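Local structure of leucine aminopeptidase 2, chloroplastic (Streptomyces sp. BC16019, 5LHJ) at residues A[107-112]-A[154-159]; A[95-100]-A[112-117]; A[131-136]-A[171-176]; A[138-143]-A[180-185]. The protein is a metal-dependent aminopeptidase of the M17 family that takes part in bottromycin maturation, probably by cleaving N-terminal residues from peptides. All blocks are in the same frame, centred on the assembly; numbering follows the deposited sequence.

Contact 1. Residues A[107-112]-A[154-159]; sequences ARTLRL and LAEVIV
Leu112 and Val157 meet on the helix-covered face of a parallel strand pair, where CD1 of Leu112 comes within 3.9 Å of CG1 of Val157 and the two side chains cross obliquely. Leu110 lies on the same face, its CB 4.2 Å from CD1 of Leu154. In Leu154, just ahead of strand 156-159, chi1 of -167° sets CG anti to the backbone N, and CD1 beyond it rests 3.5 Å from Ala107 O. Leu139, Ala135 and Val131 of helix 124-139 cover this side. The opposite face, with Thr109, Arg111, Glu156 and Ile158, is the looser, solvent-facing side, with Glu156 and Ile158 exposed. There CG2 of Thr109 runs beside Glu156 at 4.1 Å from OE1, while OG1 bonds to Ala35 and Asp37. CG of Arg111 passes CG2 of Ile158 at 4.0 Å, after which the chain bends and NE forms a salt bridge with Asp113. Between the faces, Leu110 N bonds to Glu156 O, Ile158 N to Leu110 O and Leu112 N to Ile158 O. At the start, Arg108 O accepts two donors: Ala155 N at 2.7 Å, in the carbonyl plane on a lone pair, and Glu156 N at 3.2 Å. The short strand axes are inclined by 14°, nearly parallel. Strand 109-112, helix 124-139 and strand 156-159 thus form a beta-alpha-beta crossover, which ends the mixed sheet of the macro-like N-terminal domain.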
loop_
_atom_site.group_PDB
_atom_site.type_symbol
_atom_site.label_atom_id
_atom_site.label_comp_id
_atom_site.label_asym_id
_atom_site.label_seq_id
_atom_site.Cartn_x
_atom_site.Cartn_y
_atom_site.Cartn_z
ATOM N N ALA A 107 -48.899 6.425 12.452
ATOM C CA ALA A 107 -50.006 5.742 13.120
ATOM C C ALA A 107 -49.665 5.402 14.565
ATOM O O ALA A 107 -48.515 5.129 14.883
ATOM C CB ALA A 107 -50.365 4.469 12.375
ATOM N N ARG A 108 -50.676 5.418 15.424
ATOM C CA ARG A 108 -50.514 5.022 16.818
ATOM C C ARG A 108 -50.643 3.523 17.000
ATOM O O ARG A 108 -49.998 2.958 17.890
ATOM C CB ARG A 108 -51.554 5.703 17.716
ATOM C CG ARG A 108 -51.522 7.221 17.731
ATOM C CD ARG A 108 -52.534 7.735 18.749
ATOM N NE ARG A 108 -52.648 9.194 18.758
ATOM C CZ ARG A 108 -53.495 9.890 19.522
ATOM N NH1 ARG A 108 -54.333 9.274 20.362
ATOM N NH2 ARG A 108 -53.506 11.223 19.442
ATOM N N THR A 109 -51.495 2.884 16.195
ATOM C CA THR A 109 -51.786 1.451 16.351
ATOM C C THR A 109 -51.748 0.715 15.007
ATOM O O THR A 109 -52.285 1.213 14.014
ATOM C CB THR A 109 -53.165 1.247 17.010
ATOM O OG1 THR A 109 -54.161 1.898 16.217
ATOM C CG2 THR A 109 -53.191 1.869 18.401
ATOM N N LEU A 110 -51.098 -0.457 14.993
ATOM C CA LEU A 110 -50.955 -1.296 13.804
ATOM C C LEU A 110 -51.394 -2.723 14.114
ATOM O O LEU A 110 -50.933 -3.307 15.090
ATOM C CB LEU A 110 -49.490 -1.305 13.332
ATOM C CG LEU A 110 -49.090 -2.340 12.276
ATOM C CD1 LEU A 110 -49.816 -2.090 10.964
ATOM C CD2 LEU A 110 -47.577 -2.318 12.095
ATOM N N ARG A 111 -52.292 -3.275 13.302
ATOM C CA ARG A 111 -52.674 -4.682 13.409
ATOM C C ARG A 111 -52.149 -5.413 12.180
ATOM O O ARG A 111 -52.508 -5.059 11.058
ATOM C CB ARG A 111 -54.196 -4.862 13.508
ATOM C CG ARG A 111 -54.575 -6.281 13.907
ATOM C CD ARG A 111 -56.072 -6.506 13.967
ATOM N NE ARG A 111 -56.666 -6.673 12.635
ATOM C CZ ARG A 111 -57.670 -5.954 12.128
ATOM N NH1 ARG A 111 -58.268 -4.974 12.813
ATOM N NH2 ARG A 111 -58.108 -6.230 10.903
ATOM N N LEU A 112 -51.285 -6.404 12.402
ATOM C CA LEU A 112 -50.784 -7.264 11.341
ATOM C C LEU A 112 -51.691 -8.483 11.214
ATOM O O LEU A 112 -51.783 -9.289 12.151
ATOM C CB LEU A 112 -49.355 -7.734 11.667
ATOM C CG LEU A 112 -48.374 -6.600 11.970
ATOM C CD1 LEU A 112 -47.048 -7.161 12.455
ATOM C CD2 LEU A 112 -48.193 -5.721 10.754
ATOM N N LEU A 154 -46.178 5.440 17.361
ATOM C CA LEU A 154 -46.633 4.044 17.437
ATOM C C LEU A 154 -46.574 3.481 18.858
ATOM O O LEU A 154 -45.484 3.286 19.410
ATOM C CB LEU A 154 -45.804 3.150 16.501
ATOM C CG LEU A 154 -46.342 1.738 16.227
ATOM C CD1 LEU A 154 -47.654 1.774 15.457
ATOM C CD2 LEU A 154 -45.316 0.925 15.455
ATOM N N ALA A 155 -47.758 3.220 19.418
ATOM C CA ALA A 155 -47.929 2.704 20.781
ATOM C C ALA A 155 -48.207 1.190 20.857
ATOM O O ALA A 155 -47.802 0.549 21.828
ATOM C CB ALA A 155 -49.043 3.475 21.482
ATOM N N GLU A 156 -48.898 0.627 19.857
ATOM C CA GLU A 156 -49.272 -0.791 19.851
ATOM C C GLU A 156 -49.107 -1.443 18.474
ATOM O O GLU A 156 -49.615 -0.928 17.474
ATOM C CB GLU A 156 -50.732 -0.953 20.274
ATOM C CG GLU A 156 -51.038 -0.551 21.710
ATOM C CD GLU A 156 -52.485 -0.814 22.103
ATOM O OE1 GLU A 156 -53.327 -1.111 21.221
ATOM O OE2 GLU A 156 -52.788 -0.721 23.314
ATOM N N VAL A 157 -48.392 -2.571 18.442
ATOM C CA VAL A 157 -48.421 -3.504 17.317
ATOM C C VAL A 157 -49.108 -4.782 17.785
ATOM O O VAL A 157 -48.725 -5.361 18.802
ATOM C CB VAL A 157 -47.017 -3.825 16.789
ATOM C CG1 VAL A 157 -47.081 -4.861 15.664
ATOM C CG2 VAL A 157 -46.339 -2.545 16.317
ATOM N N ILE A 158 -50.122 -5.200 17.035
ATOM C CA ILE A 158 -50.957 -6.344 17.367
ATOM C C ILE A 158 -50.802 -7.375 16.261
ATOM O O ILE A 158 -50.873 -7.023 15.085
ATOM C CB ILE A 158 -52.436 -5.907 17.481
ATOM C CG1 ILE A 158 -52.591 -4.896 18.622
ATOM C CG2 ILE A 158 -53.353 -7.115 17.638
ATOM C CD1 ILE A 158 -53.987 -4.307 18.742
ATOM N N VAL A 159 -50.578 -8.635 16.628
ATOM C CA VAL A 159 -50.491 -9.717 15.656
ATOM C C VAL A 159 -51.772 -10.541 15.772
ATOM O O VAL A 159 -52.027 -11.126 16.833
ATOM C CB VAL A 159 -49.257 -10.613 15.899
ATOM C CG1 VAL A 159 -49.168 -11.715 14.842
ATOM C CG2 VAL A 159 -47.981 -9.777 15.872
#

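Contact 2. Residues A[95-100]-A[112-117]; sequences AAAAAS and LDLALA
Leu114 presses CD1 against the backbone of helix 90-102, coming to 3.5 Å from Ala97 N. The helix belongs to a beta-alpha-beta crossover that leads from strand 76-81 over strand 38-43 to the parallel strand 109-112, and the touching residues lie where that last strand runs out into a turn. Around the same methyl stand three small side chains: CB of Ala96 and CB of Ala97 are each 4.0 Å from CD1 of Leu114, and OG of Ser100 is 3.8 Å from it. Leu112 adds its CD2 branch, 3.7 Å from CB of Ser100, while its CD1 only grazes Ala97. The alanines let the leucine end approach the helix backbone itself. In the next shell, Val131 of helix 124-139 and Val80 of strand 76-81 also pack on Leu114, and Ala40 of strand 38-43 touches both Leu112 and Ser100. Leu114 opens a 3-10 turn over 114-116, marked by the bond from Leu116 N to Asp113 O at 3.0 Å, which sets the backbone from which its side chain projects, and Ala115 O is further tied to Arg127. On the helix side, chi1 of -60° places Ser100 OG anti to its own carbonyl carbon. From there OG donates to Ala96 O at 2.8 Å, tilted 32° from the carbonyl plane and on the face opposite to that reached by Ser100 N.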
loop_
_atom_site.group_PDB
_atom_site.type_symbol
_atom_site.label_atom_id
_atom_site.label_comp_id
_atom_site.label_asym_id
_atom_site.label_seq_id
_atom_site.Cartn_x
_atom_site.Cartn_y
_atom_site.Cartn_z
ATOM N N ALA A 95 -39.901 -11.202 6.877
ATOM C CA ALA A 95 -39.599 -10.034 6.038
ATOM C C ALA A 95 -40.824 -9.160 5.734
ATOM O O ALA A 95 -40.716 -7.934 5.722
ATOM C CB ALA A 95 -38.926 -10.473 4.737
ATOM N N ALA A 96 -41.975 -9.779 5.459
ATOM C CA ALA A 96 -43.214 -9.027 5.211
ATOM C C ALA A 96 -43.665 -8.235 6.432
ATOM O O ALA A 96 -44.151 -7.116 6.302
ATOM C CB ALA A 96 -44.335 -9.946 4.738
ATOM N N ALA A 97 -43.501 -8.813 7.627
ATOM C CA ALA A 97 -43.859 -8.114 8.858
ATOM C C ALA A 97 -42.946 -6.906 9.079
ATOM O O ALA A 97 -43.402 -5.835 9.474
ATOM C CB ALA A 97 -43.780 -9.055 10.050
ATOM N N ALA A 98 -41.653 -7.070 8.810
ATOM C CA ALA A 98 -40.716 -5.948 8.954
ATOM C C ALA A 98 -41.034 -4.827 7.956
ATOM O O ALA A 98 -41.001 -3.645 8.316
ATOM C CB ALA A 98 -39.280 -6.418 8.795
ATOM N N ALA A 99 -41.376 -5.192 6.721
ATOM C CA ALA A 99 -41.793 -4.201 5.705
ATOM C C ALA A 99 -43.062 -3.442 6.105
ATOM O O ALA A 99 -43.184 -2.244 5.847
ATOM C CB ALA A 99 -42.000 -4.872 4.355
ATOM N N SER A 100 -44.011 -4.162 6.708
ATOM C CA SER A 100 -45.249 -3.571 7.211
ATOM C C SER A 100 -44.996 -2.505 8.272
ATOM O O SER A 100 -45.555 -1.403 8.195
ATOM C CB SER A 100 -46.182 -4.650 7.797
ATOM O OG SER A 100 -46.519 -5.616 6.816
ATOM N N LEU A 112 -51.285 -6.404 12.402
ATOM C CA LEU A 112 -50.784 -7.264 11.341
ATOM C C LEU A 112 -51.691 -8.483 11.214
ATOM O O LEU A 112 -51.783 -9.289 12.151
ATOM C CB LEU A 112 -49.355 -7.734 11.667
ATOM C CG LEU A 112 -48.374 -6.600 11.970
ATOM C CD1 LEU A 112 -47.048 -7.161 12.455
ATOM C CD2 LEU A 112 -48.193 -5.721 10.754
ATOM N N ASP A 113 -52.362 -8.607 10.069
ATOM C CA ASP A 113 -53.147 -9.801 9.749
ATOM C C ASP A 113 -52.373 -10.807 8.892
ATOM O O ASP A 113 -52.952 -11.786 8.430
ATOM C CB ASP A 113 -54.453 -9.405 9.037
ATOM C CG ASP A 113 -55.432 -8.665 9.948
ATOM O OD1 ASP A 113 -55.150 -8.458 11.147
ATOM O OD2 ASP A 113 -56.514 -8.279 9.459
ATOM N N LEU A 114 -51.065 -10.606 8.724
ATOM C CA LEU A 114 -50.267 -11.408 7.791
ATOM C C LEU A 114 -50.295 -12.908 8.076
ATOM O O LEU A 114 -50.316 -13.712 7.145
ATOM C CB LEU A 114 -48.795 -10.943 7.790
ATOM C CG LEU A 114 -48.485 -9.478 7.482
ATOM C CD1 LEU A 114 -46.981 -9.264 7.597
ATOM C CD2 LEU A 114 -48.964 -9.022 6.116
ATOM N N ALA A 115 -50.282 -13.288 9.353
ATOM C CA ALA A 115 -50.240 -14.712 9.725
ATOM C C ALA A 115 -51.555 -15.449 9.430
ATOM O O ALA A 115 -51.588 -16.683 9.489
ATOM C CB ALA A 115 -49.851 -14.882 11.189
ATOM N N LEU A 116 -52.625 -14.703 9.139
ATOM C CA LEU A 116 -53.905 -15.285 8.713
ATOM C C LEU A 116 -53.897 -15.744 7.263
ATOM O O LEU A 116 -54.723 -16.572 6.884
ATOM C CB LEU A 116 -55.053 -14.295 8.925
ATOM C CG LEU A 116 -55.275 -13.853 10.376
ATOM C CD1 LEU A 116 -56.349 -12.781 10.477
ATOM C CD2 LEU A 116 -55.618 -15.034 11.259
ATOM N N ALA A 117 -52.981 -15.220 6.455
ATOM C CA ALA A 117 -52.828 -15.686 5.074
ATOM C C ALA A 117 -52.406 -17.162 5.058
ATOM O O ALA A 117 -51.325 -17.524 5.536
ATOM C CB ALA A 117 -51.825 -14.827 4.318
#

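Contact 3. Residues A[131-136]-A[171-176]; sequences VAEGAV and LAAAEA
Val136, with chi1 at 174°, holds CG1 anti to its backbone N and leaves CG2 beside that N, and the two methyls meet different partners on helix 164-185. In Leu171, chi1 of -64° puts CG beside its own backbone N, and CD2 beyond it lies 3.5 Å from CG2 of Val136, the two side chains crossing at about a right angle. CG1 of Val136 instead touches CB of Ala174 at 3.7 Å, and CB of Val136 is slightly nearer still, 3.6 Å from CB of Ala174. One turn earlier, CB of Ala132 sits 4.0 Å from CD2 of Leu171. With alanines at these positions the segment axes approach to 8.0 Å, at a signed crossing angle of -30°: close helix-helix packing on small residues, between the crossover helix 124-139 of the N-terminal domain and the long helix leading into the catalytic domain. On another side of the contact, Glu133 OE2 lies 3.9 Å from CB of Ala173, while OE1 forms a salt bridge with Arg94 of helix 90-102. Val131 and Ala135 lean on Leu112, on strand 156-159 and on helix 90-102. Helix 164-185 also touches helix 486-498 through Ala173 and Ala176.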
loop_
_atom_site.group_PDB
_atom_site.type_symbol
_atom_site.label_atom_id
_atom_site.label_comp_id
_atom_site.label_asym_id
_atom_site.label_seq_id
_atom_site.Cartn_x
_atom_site.Cartn_y
_atom_site.Cartn_z
ATOM N N VAL A 131 -44.140 -13.664 11.982
ATOM C CA VAL A 131 -44.717 -12.323 11.904
ATOM C C VAL A 131 -44.412 -11.529 13.177
ATOM O O VAL A 131 -44.030 -10.361 13.103
ATOM C CB VAL A 131 -46.230 -12.373 11.614
ATOM C CG1 VAL A 131 -46.879 -11.001 11.749
ATOM C CG2 VAL A 131 -46.473 -12.917 10.202
ATOM N N ALA A 132 -44.573 -12.158 14.340
ATOM C CA ALA A 132 -44.253 -11.491 15.608
ATOM C C ALA A 132 -42.779 -11.079 15.659
ATOM O O ALA A 132 -42.456 -9.948 16.061
ATOM C CB ALA A 132 -44.590 -12.392 16.790
ATOM N N GLU A 133 -41.898 -11.987 15.240
ATOM C CA GLU A 133 -40.461 -11.688 15.198
ATOM C C GLU A 133 -40.151 -10.532 14.269
ATOM O O GLU A 133 -39.424 -9.602 14.635
ATOM C CB GLU A 133 -39.642 -12.899 14.739
ATOM C CG GLU A 133 -39.483 -13.967 15.789
ATOM C CD GLU A 133 -38.606 -15.134 15.345
ATOM O OE1 GLU A 133 -37.863 -15.006 14.329
ATOM O OE2 GLU A 133 -38.641 -16.173 16.051
ATOM N N GLY A 134 -40.694 -10.596 13.056
ATOM C CA GLY A 134 -40.393 -9.583 12.029
ATOM C C GLY A 134 -40.864 -8.197 12.430
ATOM O O GLY A 134 -40.213 -7.197 12.103
ATOM N N ALA A 135 -41.995 -8.140 13.138
ATOM C CA ALA A 135 -42.549 -6.875 13.617
ATOM C C ALA A 135 -41.613 -6.193 14.609
ATOM O O ALA A 135 -41.306 -5.011 14.460
ATOM C CB ALA A 135 -43.906 -7.095 14.252
ATOM N N VAL A 136 -41.151 -6.945 15.609
ATOM C CA VAL A 136 -40.230 -6.405 16.608
ATOM C C VAL A 136 -38.884 -6.057 15.974
ATOM O O VAL A 136 -38.341 -4.967 16.194
ATOM C CB VAL A 136 -40.026 -7.385 17.784
ATOM C CG1 VAL A 136 -38.955 -6.883 18.754
ATOM C CG2 VAL A 136 -41.341 -7.609 18.505
ATOM N N LEU A 171 -42.098 -12.957 19.889
ATOM C CA LEU A 171 -41.787 -11.688 20.561
ATOM C C LEU A 171 -40.582 -11.830 21.475
ATOM O O LEU A 171 -39.682 -10.987 21.462
ATOM C CB LEU A 171 -42.994 -11.141 21.342
ATOM C CG LEU A 171 -44.256 -10.738 20.563
ATOM C CD1 LEU A 171 -45.375 -10.355 21.532
ATOM C CD2 LEU A 171 -44.048 -9.615 19.557
ATOM N N ALA A 172 -40.520 -12.922 22.221
ATOM C CA ALA A 172 -39.422 -13.126 23.157
ATOM C C ALA A 172 -38.077 -13.335 22.448
ATOM O O ALA A 172 -37.058 -12.785 22.877
ATOM C CB ALA A 172 -39.729 -14.283 24.085
ATOM N N ALA A 173 -38.075 -14.112 21.370
ATOM C CA ALA A 173 -36.862 -14.323 20.586
ATOM C C ALA A 173 -36.367 -13.013 19.966
ATOM O O ALA A 173 -35.165 -12.726 19.969
ATOM C CB ALA A 173 -37.085 -15.381 19.500
ATOM N N ALA A 174 -37.303 -12.217 19.454
ATOM C CA ALA A 174 -36.964 -10.932 18.841
ATOM C C ALA A 174 -36.507 -9.898 19.859
ATOM O O ALA A 174 -35.571 -9.141 19.588
ATOM C CB ALA A 174 -38.125 -10.395 18.040
ATOM N N GLU A 175 -37.144 -9.877 21.022
ATOM C CA GLU A 175 -36.700 -8.985 22.099
ATOM C C GLU A 175 -35.275 -9.323 22.564
ATOM O O GLU A 175 -34.477 -8.427 22.790
ATOM C CB GLU A 175 -37.696 -8.986 23.254
ATOM C CG GLU A 175 -38.965 -8.210 22.906
ATOM C CD GLU A 175 -40.094 -8.399 23.898
ATOM O OE1 GLU A 175 -39.818 -8.802 25.050
ATOM O OE2 GLU A 175 -41.275 -8.133 23.532
ATOM N N ALA A 176 -34.951 -10.612 22.637
ATOM C CA ALA A 176 -33.576 -11.046 22.970
ATOM C C ALA A 176 -32.599 -10.594 21.869
ATOM O O ALA A 176 -31.513 -10.099 22.155
ATOM C CB ALA A 176 -33.523 -12.552 23.142
#

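Contact 4. Residues A[138-143]-A[180-185]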
loop_
_atom_site.group_PDB
_atom_site.type_symbol
_atom_site.label_atom_id
_atom_site.label_comp_id
_atom_site.label_asym_id
_atom_site.label_seq_id
_atom_site.Cartn_x
_atom_site.Cartn_y
_atom_site.Cartn_z
ATOM N N GLY A 138 -38.191 -5.399 12.848
ATOM C CA GLY A 138 -38.353 -4.295 11.896
ATOM C C GLY A 138 -38.590 -2.926 12.516
ATOM O O GLY A 138 -38.261 -1.896 11.896
ATOM N N LEU A 139 -39.141 -2.909 13.732
ATOM C CA LEU A 139 -39.352 -1.667 14.488
ATOM C C LEU A 139 -38.125 -1.162 15.234
ATOM O O LEU A 139 -38.102 -0.016 15.691
ATOM C CB LEU A 139 -40.467 -1.834 15.503
ATOM C CG LEU A 139 -41.874 -1.711 14.949
ATOM C CD1 LEU A 139 -42.865 -2.074 16.048
ATOM C CD2 LEU A 139 -42.122 -0.299 14.403
ATOM N N TYR A 140 -37.120 -2.013 15.366
ATOM C CA TYR A 140 -35.918 -1.682 16.109
ATOM C C TYR A 140 -35.283 -0.360 15.678
ATOM O O TYR A 140 -35.116 -0.109 14.492
ATOM C CB TYR A 140 -34.889 -2.810 15.974
ATOM C CG TYR A 140 -33.614 -2.529 16.722
ATOM C CD1 TYR A 140 -33.546 -2.735 18.088
ATOM C CD2 TYR A 140 -32.494 -2.007 16.072
ATOM C CE1 TYR A 140 -32.395 -2.450 18.794
ATOM C CE2 TYR A 140 -31.333 -1.725 16.762
ATOM C CZ TYR A 140 -31.293 -1.942 18.139
ATOM O OH TYR A 140 -30.160 -1.666 18.848
ATOM N N ARG A 141 -34.953 0.480 16.658
ATOM C CA ARG A 141 -34.173 1.696 16.423
ATOM C C ARG A 141 -33.206 1.865 17.574
ATOM O O ARG A 141 -33.486 1.428 18.697
ATOM C CB ARG A 141 -35.074 2.942 16.293
ATOM C CG ARG A 141 -36.126 3.067 17.389
ATOM C CD ARG A 141 -36.905 4.390 17.412
ATOM N NE ARG A 141 -37.301 4.909 16.090
ATOM C CZ ARG A 141 -38.223 5.865 15.887
ATOM N NH1 ARG A 141 -38.879 6.440 16.902
ATOM N NH2 ARG A 141 -38.498 6.263 14.642
ATOM N N TYR A 142 -32.063 2.474 17.291
ATOM C CA TYR A 142 -31.072 2.748 18.317
ATOM C C TYR A 142 -30.788 4.248 18.295
ATOM O O TYR A 142 -29.885 4.707 17.611
ATOM C CB TYR A 142 -29.806 1.920 18.120
ATOM C CG TYR A 142 -28.863 2.042 19.303
ATOM C CD1 TYR A 142 -29.113 1.349 20.486
ATOM C CD2 TYR A 142 -27.733 2.859 19.245
ATOM C CE1 TYR A 142 -28.264 1.465 21.579
ATOM C CE2 TYR A 142 -26.873 2.971 20.327
ATOM C CZ TYR A 142 -27.151 2.287 21.487
ATOM O OH TYR A 142 -26.316 2.407 22.567
ATOM N N ASP A 143 -31.578 4.983 19.068
ATOM C CA ASP A 143 -31.545 6.449 19.107
ATOM C C ASP A 143 -31.057 7.023 20.427
ATOM O O ASP A 143 -31.143 8.237 20.630
ATOM C CB ASP A 143 -32.956 6.991 18.800
ATOM C CG ASP A 143 -33.356 6.797 17.356
ATOM O OD1 ASP A 143 -32.470 6.709 16.458
ATOM O OD2 ASP A 143 -34.581 6.744 17.109
ATOM N N ALA A 180 -29.249 -7.903 22.177
ATOM C CA ALA A 180 -27.914 -8.075 21.594
ATOM C C ALA A 180 -27.567 -6.901 20.661
ATOM O O ALA A 180 -26.438 -6.412 20.701
ATOM C CB ALA A 180 -27.788 -9.399 20.874
ATOM N N ARG A 181 -28.528 -6.455 19.841
ATOM C CA ARG A 181 -28.308 -5.289 18.961
ATOM C C ARG A 181 -27.915 -4.045 19.764
ATOM O O ARG A 181 -26.975 -3.326 19.410
ATOM C CB ARG A 181 -29.547 -4.973 18.120
ATOM C CG ARG A 181 -29.906 -6.014 17.090
ATOM C CD ARG A 181 -31.166 -5.644 16.326
ATOM N NE ARG A 181 -31.504 -6.604 15.276
ATOM C CZ ARG A 181 -32.559 -6.509 14.474
ATOM N NH1 ARG A 181 -33.431 -5.508 14.612
ATOM N NH2 ARG A 181 -32.757 -7.416 13.516
ATOM N N ASP A 182 -28.634 -3.799 20.857
ATOM C CA ASP A 182 -28.325 -2.658 21.725
ATOM C C ASP A 182 -26.903 -2.737 22.301
ATOM O O ASP A 182 -26.180 -1.732 22.332
ATOM C CB ASP A 182 -29.324 -2.576 22.886
ATOM C CG ASP A 182 -30.695 -2.068 22.479
ATOM O OD1 ASP A 182 -30.903 -1.549 21.350
ATOM O OD2 ASP A 182 -31.596 -2.171 23.364
ATOM N N LEU A 183 -26.495 -3.923 22.754
ATOM C CA LEU A 183 -25.176 -4.100 23.337
ATOM C C LEU A 183 -24.075 -3.846 22.298
ATOM O O LEU A 183 -23.083 -3.170 22.581
ATOM C CB LEU A 183 -25.030 -5.500 23.949
ATOM C CG LEU A 183 -25.886 -5.790 25.179
ATOM C CD1 LEU A 183 -25.898 -7.283 25.445
ATOM C CD2 LEU A 183 -25.393 -5.002 26.396
ATOM N N VAL A 184 -24.277 -4.357 21.086
ATOM C CA VAL A 184 -23.294 -4.174 20.007
ATOM C C VAL A 184 -23.230 -2.712 19.575
ATOM O O VAL A 184 -22.132 -2.165 19.412
ATOM C CB VAL A 184 -23.592 -5.100 18.801
ATOM C CG1 VAL A 184 -22.728 -4.758 17.588
ATOM C CG2 VAL A 184 -23.405 -6.548 19.219
ATOM N N ASN A 185 -24.386 -2.078 19.424
ATOM C CA ASN A 185 -24.460 -0.664 19.038
ATOM C C ASN A 185 -23.899 0.307 20.070
ATOM O O ASN A 185 -23.457 1.403 19.708
ATOM C CB ASN A 185 -25.895 -0.269 18.692
ATOM C CG ASN A 185 -26.324 -0.760 17.319
ATOM O OD1 ASN A 185 -25.505 -0.851 16.395
ATOM N ND2 ASN A 185 -27.598 -1.086 17.173
HETATM O O HOH W 1 -32.855 0.384 21.211
#
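Tyr140 lays one ring face over the aliphatic stem of Arg181, whose CD stands 3.8 Å from the ring centroid in a CH-pi contact. The two side chains slide past each other in opposite directions, and the guanidinium is turned 76° from the ring. NH1 of Arg181 lies 3.4 Å from CB of Tyr140, which sits in plane at the guanidinium edge. The guanidinium is held by backbone carbonyls: NH1 bonds to Leu137 O, NE to Thr482 O and NH2 to Glu476 O. With chi1 at 180°, CG of Tyr140 is anti to the backbone N, and the hydroxyl at the far end of the ring meets two partners. It donates to Asp182 OD1 at 2.6 Å, on the anti side and slightly out of the carboxylate plane. It also accepts from Asn185 ND2 at 3.1 Å, with an N-H...O angle of 146° and the oxygen close to the amide plane. Gly481 N bonds to the OD1 end of that amide, which supports its orientation. Tyr142 adds a second CH-pi contact, with CB of Asn185 over its centre at 3.6 Å, and its CD1 lies 3.5 Å from Asp182 OD1. A water joins the same oxygen to Arg141 O. The polypeptide leaving helix 124-139 is thereby fastened to the last turns of helix 164-185, a junction consistent with the two-domain M17 architecture, in which a long helix links the N-terminal domain to the catalytic one.

How the contacts relate
From the N terminus, contact 2 closes first, joining helix 90-102 to the turn after strand 109-112. Contact 1 opens within that span, and the two cross at Leu112. The larger loop of contact 1 runs to strand 156-159 and encloses helix 124-139, from which contacts 3 and 4 both start. Each reaches helix 164-185 after contact 1 has closed, so both cross contact 1 and also cross each other, while contact 2 lies in series ahead of them. Ala135 and Leu139 touch contact 1 from contacts 3 and 4. Contacts 1 and 2 consolidate the N-terminal sheet and its helices; contacts 3 and 4 tie helix 124-139 to the connection with the catalytic domain.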